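Side-chain contacts in CdiI immunity protein (Cupriavidus taiwanensis, PDB 5T87), which binds the CdiA toxin of a contact-dependent growth inhibition system and, as an immunity protein, probably neutralises it to protect the cell that makes it: residues S22-P25 with E26-A29; E39-W42 with E43-F46; R58-S61 with L62-L65. One frame throughout, in Å; residues are numbered along the deposited sequence.

Interaction 1. Residues S22-P25 with E26-A29; sequences SGNP and EAIA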
loop_
_atom_site.group_PDB
_atom_site.type_symbol
_atom_site.label_atom_id
_atom_site.label_comp_id
_atom_site.label_asym_id
_atom_site.label_seq_id
_atom_site.Cartn_x
_atom_site.Cartn_y
_atom_site.Cartn_z
ATOM N N SER A 22 -22.112 3.922 0.499
ATOM C CA SER A 22 -22.886 3.501 1.652
ATOM C C SER A 22 -22.070 2.783 2.750
ATOM O O SER A 22 -22.437 2.860 3.923
ATOM C CB SER A 22 -24.044 2.603 1.169
ATOM O OG SER A 22 -23.594 1.329 0.722
ATOM N N GLY A 23 -20.975 2.120 2.365
ATOM C CA GLY A 23 -20.245 1.182 3.231
ATOM C C GLY A 23 -19.650 1.714 4.541
ATOM O O GLY A 23 -19.308 2.897 4.659
ATOM N N ASN A 24 -19.554 0.822 5.531
ATOM C CA ASN A 24 -18.781 1.067 6.741
ATOM C C ASN A 24 -17.273 1.008 6.417
ATOM O O ASN A 24 -16.878 0.567 5.329
ATOM C CB ASN A 24 -19.179 0.059 7.855
ATOM C CG ASN A 24 -18.749 -1.383 7.566
ATOM O OD1 ASN A 24 -17.687 -1.659 7.015
ATOM N ND2 ASN A 24 -19.584 -2.312 7.965
ATOM N N PRO A 25 -16.419 1.427 7.363
ATOM C CA PRO A 25 -14.982 1.487 7.092
ATOM C C PRO A 25 -14.309 0.234 6.562
ATOM O O PRO A 25 -13.445 0.351 5.708
ATOM C CB PRO A 25 -14.396 1.852 8.448
ATOM C CG PRO A 25 -15.445 2.691 9.064
ATOM C CD PRO A 25 -16.755 2.117 8.621
ATOM N N GLU A 26 -14.664 -0.942 7.065
ATOM C CA GLU A 26 -14.025 -2.196 6.604
ATOM C C GLU A 26 -14.439 -2.518 5.168
ATOM O O GLU A 26 -13.648 -3.031 4.403
ATOM C CB GLU A 26 -14.314 -3.376 7.548
ATOM C CG GLU A 26 -13.663 -3.193 8.910
ATOM C CD GLU A 26 -14.134 -4.177 10.002
ATOM O OE1 GLU A 26 -14.153 -3.759 11.214
ATOM O OE2 GLU A 26 -14.470 -5.346 9.641
ATOM N N ALA A 27 -15.681 -2.203 4.817
ATOM C CA ALA A 27 -16.151 -2.364 3.452
ATOM C C ALA A 27 -15.362 -1.432 2.539
ATOM O O ALA A 27 -14.906 -1.837 1.455
ATOM C CB ALA A 27 -17.646 -2.075 3.351
ATOM N N ILE A 28 -15.172 -0.195 2.993
ATOM C CA ILE A 28 -14.504 0.799 2.152
ATOM C C ILE A 28 -13.036 0.445 1.936
ATOM O O ILE A 28 -12.521 0.574 0.813
ATOM C CB ILE A 28 -14.688 2.238 2.681
ATOM C CG1 ILE A 28 -16.132 2.686 2.472
ATOM C CG2 ILE A 28 -13.796 3.218 1.940
ATOM C CD1 ILE A 28 -16.561 3.691 3.511
ATOM N N ALA A 29 -12.381 -0.009 3.000
ATOM C CA ALA A 29 -10.997 -0.445 2.907
ATOM C C ALA A 29 -10.879 -1.602 1.927
ATOM O O ALA A 29 -9.953 -1.651 1.117
ATOM C CB ALA A 29 -10.495 -0.867 4.270
#

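Interaction 2. Residues E39-W42 with E43-F46; sequences EDDW and EWAF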
loop_
_atom_site.group_PDB
_atom_site.type_symbol
_atom_site.label_atom_id
_atom_site.label_comp_id
_atom_site.label_asym_id
_atom_site.label_seq_id
_atom_site.Cartn_x
_atom_site.Cartn_y
_atom_site.Cartn_z
ATOM N N GLU A 39 -7.751 -4.192 -10.069
ATOM C CA GLU A 39 -8.238 -3.416 -11.245
ATOM C C GLU A 39 -7.072 -2.925 -12.100
ATOM O O GLU A 39 -6.027 -2.526 -11.576
ATOM C CB GLU A 39 -9.152 -2.243 -10.856
ATOM C CG GLU A 39 -10.425 -2.642 -10.081
ATOM C CD GLU A 39 -11.417 -3.504 -10.882
ATOM O OE1 GLU A 39 -11.491 -3.322 -12.127
ATOM O OE2 GLU A 39 -12.128 -4.354 -10.262
ATOM N N ASP A 40 -7.251 -2.983 -13.417
ATOM C CA ASP A 40 -6.183 -2.650 -14.369
ATOM C C ASP A 40 -6.350 -1.324 -15.078
ATOM O O ASP A 40 -5.440 -0.893 -15.757
ATOM C CB ASP A 40 -6.057 -3.765 -15.421
ATOM C CG ASP A 40 -5.395 -5.019 -14.865
ATOM O OD1 ASP A 40 -4.751 -4.919 -13.797
ATOM O OD2 ASP A 40 -5.509 -6.102 -15.493
ATOM N N ASP A 41 -7.507 -0.697 -14.930
ATOM C CA ASP A 41 -7.850 0.540 -15.620
ATOM C C ASP A 41 -7.433 1.710 -14.715
ATOM O O ASP A 41 -8.216 2.170 -13.872
ATOM C CB ASP A 41 -9.360 0.534 -15.901
ATOM C CG ASP A 41 -9.847 1.763 -16.640
ATOM O OD1 ASP A 41 -9.225 2.854 -16.620
ATOM O OD2 ASP A 41 -10.925 1.640 -17.252
ATOM N N TRP A 42 -6.190 2.165 -14.892
ATOM C CA TRP A 42 -5.630 3.302 -14.170
ATOM C C TRP A 42 -6.618 4.452 -13.970
ATOM O O TRP A 42 -6.850 4.877 -12.850
ATOM C CB TRP A 42 -4.353 3.851 -14.846
ATOM C CG TRP A 42 -3.926 5.127 -14.205
ATOM C CD1 TRP A 42 -4.170 6.398 -14.666
ATOM C CD2 TRP A 42 -3.270 5.289 -12.935
ATOM N NE1 TRP A 42 -3.680 7.328 -13.782
ATOM C CE2 TRP A 42 -3.122 6.681 -12.715
ATOM C CE3 TRP A 42 -2.760 4.396 -11.979
ATOM C CZ2 TRP A 42 -2.506 7.199 -11.579
ATOM C CZ3 TRP A 42 -2.134 4.917 -10.849
ATOM C CH2 TRP A 42 -2.011 6.305 -10.663
ATOM N N GLU A 43 -7.187 4.957 -15.050
ATOM C CA GLU A 43 -8.047 6.130 -14.954
ATOM C C GLU A 43 -9.276 5.858 -14.101
ATOM O O GLU A 43 -9.582 6.621 -13.196
ATOM C CB GLU A 43 -8.448 6.636 -16.342
ATOM C CG GLU A 43 -7.281 7.209 -17.140
ATOM C CD GLU A 43 -6.724 8.523 -16.605
ATOM O OE1 GLU A 43 -7.427 9.246 -15.881
ATOM O OE2 GLU A 43 -5.567 8.859 -16.951
ATOM N N TRP A 44 -9.961 4.761 -14.373
ATOM C CA TRP A 44 -11.132 4.362 -13.584
ATOM C C TRP A 44 -10.795 4.202 -12.094
ATOM O O TRP A 44 -11.515 4.688 -11.227
ATOM C CB TRP A 44 -11.695 3.057 -14.145
ATOM C CG TRP A 44 -12.993 2.665 -13.601
ATOM C CD1 TRP A 44 -14.231 2.972 -14.100
ATOM C CD2 TRP A 44 -13.211 1.863 -12.444
ATOM N NE1 TRP A 44 -15.213 2.403 -13.305
ATOM C CE2 TRP A 44 -14.610 1.720 -12.286
ATOM C CE3 TRP A 44 -12.359 1.247 -11.523
ATOM C CZ2 TRP A 44 -15.168 0.990 -11.250
ATOM C CZ3 TRP A 44 -12.914 0.525 -10.489
ATOM C CH2 TRP A 44 -14.310 0.405 -10.358
ATOM N N ALA A 45 -9.689 3.526 -11.816
ATOM C CA ALA A 45 -9.259 3.271 -10.445
ATOM C C ALA A 45 -8.715 4.504 -9.709
ATOM O O ALA A 45 -9.018 4.691 -8.526
ATOM C CB ALA A 45 -8.219 2.166 -10.434
ATOM N N PHE A 46 -7.899 5.314 -10.395
ATOM C CA PHE A 46 -7.224 6.496 -9.810
ATOM C C PHE A 46 -8.274 7.502 -9.380
ATOM O O PHE A 46 -8.218 8.016 -8.279
ATOM C CB PHE A 46 -6.256 7.094 -10.844
ATOM C CG PHE A 46 -5.500 8.321 -10.400
ATOM C CD1 PHE A 46 -4.809 8.351 -9.203
ATOM C CD2 PHE A 46 -5.414 9.429 -11.240
ATOM C CE1 PHE A 46 -4.091 9.475 -8.827
ATOM C CE2 PHE A 46 -4.703 10.570 -10.863
ATOM C CZ PHE A 46 -4.025 10.583 -9.664
HETATM O O HOH W 1 -4.684 10.037 -14.588
#

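Interaction 3. Residues R58-S61 with L62-L65; sequences RPDS and LRSL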
loop_
_atom_site.group_PDB
_atom_site.type_symbol
_atom_site.label_atom_id
_atom_site.label_comp_id
_atom_site.label_asym_id
_atom_site.label_seq_id
_atom_site.Cartn_x
_atom_site.Cartn_y
_atom_site.Cartn_z
ATOM N N ARG A 58 -14.442 11.587 5.562
ATOM C CA ARG A 58 -13.969 10.222 5.823
ATOM C C ARG A 58 -12.821 10.263 6.858
ATOM O O ARG A 58 -12.054 11.232 6.904
ATOM C CB ARG A 58 -13.523 9.576 4.513
ATOM C CG ARG A 58 -14.670 9.145 3.606
ATOM C CD ARG A 58 -15.133 7.738 4.002
ATOM N NE ARG A 58 -16.429 7.335 3.446
ATOM C CZ ARG A 58 -16.667 7.056 2.159
ATOM N NH1 ARG A 58 -17.900 6.712 1.800
ATOM N NH2 ARG A 58 -15.706 7.129 1.223
ATOM N N PRO A 59 -12.704 9.222 7.704
ATOM C CA PRO A 59 -11.687 9.233 8.753
ATOM C C PRO A 59 -10.284 9.102 8.175
ATOM O O PRO A 59 -10.125 8.539 7.094
ATOM C CB PRO A 59 -12.059 8.012 9.612
ATOM C CG PRO A 59 -12.708 7.083 8.655
ATOM C CD PRO A 59 -13.475 7.964 7.718
ATOM N N ASP A 60 -9.294 9.631 8.895
ATOM C CA ASP A 60 -7.908 9.686 8.418
ATOM C C ASP A 60 -7.374 8.321 7.988
ATOM O O ASP A 60 -6.644 8.213 7.012
ATOM C CB ASP A 60 -6.994 10.260 9.496
ATOM C CG ASP A 60 -7.233 11.739 9.746
ATOM O OD1 ASP A 60 -7.830 12.434 8.879
ATOM O OD2 ASP A 60 -6.809 12.222 10.813
ATOM N N SER A 61 -7.755 7.290 8.732
ATOM C CA SER A 61 -7.404 5.914 8.419
ATOM C C SER A 61 -7.737 5.562 6.980
ATOM O O SER A 61 -6.919 4.993 6.293
ATOM C CB SER A 61 -8.114 4.942 9.381
ATOM O OG SER A 61 -9.531 5.054 9.276
ATOM N N LEU A 62 -8.929 5.917 6.527
ATOM C CA LEU A 62 -9.384 5.557 5.181
ATOM C C LEU A 62 -8.724 6.373 4.086
ATOM O O LEU A 62 -8.363 5.831 3.032
ATOM C CB LEU A 62 -10.906 5.667 5.059
ATOM C CG LEU A 62 -11.697 4.553 5.753
ATOM C CD1 LEU A 62 -13.190 4.757 5.505
ATOM C CD2 LEU A 62 -11.240 3.161 5.286
ATOM N N ARG A 63 -8.550 7.660 4.357
ATOM C CA ARG A 63 -7.914 8.585 3.424
ATOM C C ARG A 63 -6.472 8.179 3.194
ATOM O O ARG A 63 -5.999 8.133 2.063
ATOM C CB ARG A 63 -8.004 10.009 3.960
ATOM C CG ARG A 63 -9.444 10.483 4.052
ATOM C CD ARG A 63 -9.602 11.814 4.742
ATOM N NE ARG A 63 -9.027 12.890 3.950
ATOM C CZ ARG A 63 -8.094 13.754 4.356
ATOM N NH1 ARG A 63 -7.592 13.721 5.594
ATOM N NH2 ARG A 63 -7.668 14.677 3.513
ATOM N N SER A 64 -5.798 7.846 4.280
ATOM C CA SER A 64 -4.419 7.396 4.237
ATOM C C SER A 64 -4.273 6.073 3.476
ATOM O O SER A 64 -3.346 5.911 2.665
ATOM C CB SER A 64 -3.879 7.270 5.667
ATOM O OG SER A 64 -2.465 7.215 5.671
ATOM N N LEU A 65 -5.194 5.145 3.721
ATOM C CA LEU A 65 -5.182 3.862 3.025
ATOM C C LEU A 65 -5.335 4.038 1.496
ATOM O O LEU A 65 -4.636 3.391 0.690
ATOM C CB LEU A 65 -6.280 2.942 3.572
ATOM C CG LEU A 65 -6.440 1.609 2.828
ATOM C CD1 LEU A 65 -5.150 0.823 2.870
ATOM C CD2 LEU A 65 -7.592 0.786 3.366
#

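Interaction 1. Residues S22-P25 with E26-A29
Gly-23 and Asn-24 keep extended backbones before Pro-25 and Glu-26 drop into helical angles, a change of direction that carries Asn-24 OD1 to the amide of Ala-27. The bond from Ala-27 N to Asn-24 OD1 is 3.0 Å long and nearly straight, with 164° at the hydrogen. Asn-24 can reach back because its CG stands between its own N and carbonyl carbon (chi1 69°), which folds the amide back so that OD1 faces the N-H groups of the first turn. The first amides of a helix have no carbonyl of an earlier turn to bond, and a short side chain with an oxygen acceptor meets that need well. Proline suits the next position for a related reason: Pro-25 has no N-H to leave without a partner, and its ring already holds phi near the helical value. Regular i to i+4 bonding begins at once, with Ile-28 N giving to Asn-24 O at 3.0 Å and Ala-29 N to Pro-25 O at 2.9 Å.

On the inner side, Ile-28 sends CG1 back along the incoming loop, and its CD1 lies 3.1 Å from Gly-23 O, a tight approach of a methyl to a carbonyl. Gly-23 brings no side chain to this close quarter, where its CA sits 4.2 Å from Ala-27 CB. Ala-27 also touches Val-19 of helix 16-22, a close packing that a small residue suits, while Ile-28 packs on Leu-20. Glu-26 extends outward, and both it and Ala-29 pack against Leu-41 of the CdiA toxin chain. Together these features form a tight connection between two helices, in which the glycine ends helix 16-22 and an asparagine N-cap followed by proline starts helix 25-38.

Interaction 2. Residues E39-W42 with E43-F46
Trp-42 and Phe-46 both swing their rings anti to the backbone N (chi1 172° and 179°), which lays them side by side one helical turn apart. They make an offset stack, with centroids 4.6 Å apart and planes inclined by 21°; Trp-42 CZ2 lies over the Phe-46 face, 3.4 Å from Phe-46 CG. Phe-46 CB in turn covers the five-membered ring of Trp-42 in a CH-pi contact. One water bridges the indole and its neighbour, accepting from Trp-42 NE1 at 3.0 Å and donating to Glu-43 OE2 at 2.8 Å, so a flexible glutamate suits the exposed neighbouring position. Asp-41 is the N-cap: its OD1 accepts from Trp-44 N at 3.0 Å, from above the carboxylate plane, and its negative charge would suit the positive end of the helix dipole. Glu-39 lays CG against Trp-44 CZ3, while its carboxylate turns to Arg-10 and Asn-13. The start of helix 42-53 is thus wedged between its neighbours: Trp-42 packs on Leu-73 of helix 60-76 and Ala-85 of helix 82-91, and Phe-46 meets Met-84 and, edge-to-face, Phe-88 of that same helix.

Interaction 3. Residues R58-S61 with L62-L65
Arg-58 and Pro-59 are extended and the chain turns helical at Asp-60, so that Leu-62 and Arg-63 lie within the first turn of helix 60-76; this is a helix N-terminus with proline at the N-cap. Having no side-chain acceptor to offer, Pro-59 contributes its carbonyl. Pro-59 O receives two amides, Leu-62 N at 2.9 Å with a bent N-H angle of 132° and Arg-63 N at 3.3 Å, which is straighter. From there the helical ladder runs on regularly, Ser-64 N bonding to Asp-60 O and Leu-65 N to Ser-61 O.

The side chains divide into an apolar and a charged group. Leu-62 places CG beside its backbone N and anti to the carbonyl carbon (chi1 -74°), and CD1 continues extended from CG, back toward the loop. That methyl rests 3.9 Å from both Pro-59 CD and Arg-58 CD, so a proline ring and the aliphatic part of an arginine cover one side of it. Ile-28 of helix 25-38, which packs on both Arg-58 and Leu-62, adds to the burial. Beyond its aliphatic stem the Arg-58 guanidinium leaves the group, its NH1 bonding to Leu-20 O. Ser-61 and Leu-65 also touch the CdiA toxin chain. Ser-64 touches Ala-101 of helix 96-114, a close packing that a small residue suits. An aspartate in the first turn suits the positive end of the helix dipole, and an arginine three residues on runs alongside it. The first two torsions of Arg-63 set its CD 3.3 Å from Arg-58 O, and the bend at chi3 then turns the guanidinium toward Asp-60. Asp-60 OD1 meets the edge of that group, near its plane, in a salt bridge to Arg-63 NH1 that is long at 3.5 Å, the carboxylate being turned 51° from the guanidinium.

How the interactions relate
The three contacts follow in series along the chain, each at the start of a helix: interaction 1 opens helix 25-38, interaction 2 helix 42-53 and interaction 3 helix 60-76. Interactions 1 and 3 are neighbours, with centres about 11 Å apart. They touch directly, Ala-29 CB meeting Leu-65 CD2 at 3.5 Å. Interaction 2 stands apart, its centre about 19 Å from that of interaction 1 and 20 Å from that of interaction 3, across the chain's centre from the latter. Interactions 1 and 3 both reach Leu-41 of the CdiA toxin chain, consistent with their helix starts forming part of the toxin-binding surface; interaction 2 touches no other protein chain of the assembly.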